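Local coordinates for putative uncharacterized protein (Pyrococcus abyssi virus 1, PDB 4HR1) that is of unknown function but folds as a helical bundle, probably bromodomain-like, at residues F3-Q7 with D57-Q61. Sequence-based numbering, arbitrary orientation.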
ATOM      1  N   PHE A   3      10.410   6.170  18.130  1.00 64.85           N
ATOM      2  CA  PHE A   3       9.556   6.234  16.936  1.00 63.90           C
ATOM      3  C   PHE A   3       8.583   5.035  16.860  1.00 67.03           C
ATOM      4  O   PHE A   3       8.832   4.008  17.512  1.00 66.72           O
ATOM      5  CB  PHE A   3      10.425   6.368  15.654  1.00 64.84           C
ATOM      6  CG  PHE A   3      10.950   5.113  14.982  1.00 65.39           C
ATOM      7  CD1 PHE A   3      11.433   4.044  15.735  1.00 67.76           C
ATOM      8  CD2 PHE A   3      11.047   5.035  13.599  1.00 66.46           C
ATOM      9  CE1 PHE A   3      11.898   2.881  15.111  1.00 68.30           C
ATOM     10  CE2 PHE A   3      11.538   3.883  12.977  1.00 68.94           C
ATOM     11  CZ  PHE A   3      11.963   2.817  13.737  1.00 66.89           C
ATOM     12  N   ASN A   4       7.476   5.168  16.085  1.00 61.20           N
ATOM     13  CA  ASN A   4       6.536   4.064  15.890  1.00 59.55           C
ATOM     14  C   ASN A   4       6.958   3.337  14.612  1.00 60.65           C
ATOM     15  O   ASN A   4       6.569   3.738  13.507  1.00 60.15           O
ATOM     16  CB  ASN A   4       5.097   4.553  15.806  1.00 59.53           C
ATOM     17  CG  ASN A   4       4.104   3.415  15.850  1.00 82.17           C
ATOM     18  OD1 ASN A   4       3.934   2.649  14.888  1.00 65.75           O
ATOM     19  ND2 ASN A   4       3.450   3.262  16.994  1.00 80.43           N
ATOM     20  N   GLY A   5       7.774   2.299  14.788  1.00 54.94           N
ATOM     21  CA  GLY A   5       8.358   1.500  13.715  1.00 54.23           C
ATOM     22  C   GLY A   5       7.426   1.068  12.600  1.00 55.59           C
ATOM     23  O   GLY A   5       7.696   1.361  11.425  1.00 53.75           O
ATOM     24  N   ALA A   6       6.324   0.358  12.970  1.00 51.06           N
ATOM     25  CA  ALA A   6       5.330  -0.182  12.024  1.00 50.39           C
ATOM     26  C   ALA A   6       4.623   0.913  11.235  1.00 49.72           C
ATOM     27  O   ALA A   6       4.682   0.896  10.002  1.00 47.74           O
ATOM     28  CB  ALA A   6       4.326  -1.089  12.737  1.00 51.48           C
ATOM     29  N   GLN A   7       4.053   1.919  11.929  1.00 45.34           N
ATOM     30  CA  GLN A   7       3.404   3.046  11.235  1.00 45.26           C
ATOM     31  C   GLN A   7       4.345   3.738  10.238  1.00 48.22           C
ATOM     32  O   GLN A   7       3.961   3.954   9.083  1.00 46.22           O
ATOM     33  CB  GLN A   7       2.843   4.052  12.232  1.00 46.60           C
ATOM     34  CG  GLN A   7       1.951   5.107  11.611  1.00 63.43           C
ATOM     35  CD  GLN A   7       2.086   6.379  12.377  1.00 77.08           C
ATOM     36  OE1 GLN A   7       1.484   6.545  13.440  1.00 68.91           O
ATOM     37  NE2 GLN A   7       2.952   7.265  11.891  1.00 72.21           N
ATOM     38  N   ASP A  57       7.971  -6.708  11.268  1.00 41.00           N
ATOM     39  CA  ASP A  57       7.671  -5.644  12.221  1.00 39.80           C
ATOM     40  C   ASP A  57       6.205  -5.263  12.328  1.00 41.71           C
ATOM     41  O   ASP A  57       5.743  -4.879  13.417  1.00 41.57           O
ATOM     42  CB  ASP A  57       8.600  -4.439  12.073  1.00 42.16           C
ATOM     43  CG  ASP A  57       8.597  -3.561  13.308  1.00 52.87           C
ATOM     44  OD1 ASP A  57       8.384  -2.336  13.162  1.00 56.57           O
ATOM     45  OD2 ASP A  57       8.666  -4.117  14.439  1.00 50.36           O
ATOM     46  N   VAL A  58       5.453  -5.437  11.227  1.00 35.39           N
ATOM     47  CA  VAL A  58       4.015  -5.216  11.211  1.00 33.90           C
ATOM     48  C   VAL A  58       3.373  -6.184  12.226  1.00 38.04           C
ATOM     49  O   VAL A  58       2.649  -5.713  13.097  1.00 37.10           O
ATOM     50  CB  VAL A  58       3.434  -5.320   9.789  1.00 36.81           C
ATOM     51  CG1 VAL A  58       1.952  -4.942   9.761  1.00 35.61           C
ATOM     52  CG2 VAL A  58       4.235  -4.462   8.812  1.00 36.30           C
ATOM     53  N   TYR A  59       3.741  -7.504  12.201  1.00 35.76           N
ATOM     54  CA  TYR A  59       3.256  -8.447  13.219  1.00 36.47           C
ATOM     55  C   TYR A  59       3.973  -8.275  14.550  1.00 43.76           C
ATOM     56  O   TYR A  59       3.295  -8.205  15.588  1.00 44.14           O
ATOM     57  CB  TYR A  59       3.307  -9.953  12.807  1.00 37.20           C
ATOM     58  CG  TYR A  59       2.838 -10.856  13.943  1.00 36.94           C
ATOM     59  CD1 TYR A  59       1.549 -10.744  14.462  1.00 37.89           C
ATOM     60  CD2 TYR A  59       3.725 -11.717  14.590  1.00 37.78           C
ATOM     61  CE1 TYR A  59       1.143 -11.490  15.569  1.00 39.23           C
ATOM     62  CE2 TYR A  59       3.318 -12.500  15.676  1.00 38.66           C
ATOM     63  CZ  TYR A  59       2.025 -12.378  16.167  1.00 45.55           C
ATOM     64  OH  TYR A  59       1.613 -13.103  17.262  1.00 44.89           O
ATOM     65  N   ALA A  60       5.337  -8.272  14.531  1.00 41.84           N
ATOM     66  CA  ALA A  60       6.158  -8.178  15.741  1.00 43.28           C
ATOM     67  C   ALA A  60       5.695  -7.099  16.707  1.00 48.80           C
ATOM     68  O   ALA A  60       5.457  -7.409  17.880  1.00 47.75           O
ATOM     69  CB  ALA A  60       7.634  -8.014  15.394  1.00 44.34           C
ATOM     70  N   GLN A  61       5.446  -5.873  16.190  1.00 47.48           N
ATOM     71  CA  GLN A  61       4.983  -4.754  17.009  1.00 48.67           C
ATOM     72  C   GLN A  61       3.670  -5.063  17.739  1.00 56.06           C
ATOM     73  O   GLN A  61       3.582  -4.824  18.949  1.00 55.72           O
ATOM     74  CB  GLN A  61       4.906  -3.443  16.196  1.00 49.58           C
ATOM     75  CG  GLN A  61       4.883  -2.182  17.065  1.00 54.11           C
ATOM     76  CD  GLN A  61       4.957  -0.906  16.259  1.00 61.53           C
ATOM     77  OE1 GLN A  61       3.985  -0.142  16.167  1.00 50.29           O
ATOM     78  NE2 GLN A  61       6.124  -0.630  15.683  1.00 51.04           N
TER
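Gln61 turns its CG trans to its own backbone N (chi1 -161°) and stays extended beyond it, which carries its terminal amide across to the first turn of helix 5-30, where it meets Asn4, Gly5 and Ala6. Asp57, one helical turn earlier, has a similar first torsion and sets OD1 beside the Gly5-Ala6 peptide, 3.6 Å from Gly5 C. Ala6 directs its methyl at helix 34-63: CB lies 3.6 Å from Gln61 CD and 4.4 Å from Val58 CA. With no more than a methyl in the way, Ala6 CA and Val58 CA come to 5.3 Å. Asn4 is the N-cap of helix 5-30, and its OD1 accepts from Gln7 N at 3.1 Å, in the carbonyl plane. The Asn4 side chain crosses that of Gln61 nearly perpendicularly, their amide planes 79° apart. Gly5 N donates to Asn68 OD1 in the loop after helix 34-63, while aromatic packing from another protein chain reaches Ala6 and Gln61. The contact thus joins the last turns of helix 34-63 to the start of helix 5-30, largely buried, capped by Asn4 and faced by polar groups, where the helix dipole would probably stabilise the Asp57 carboxylate.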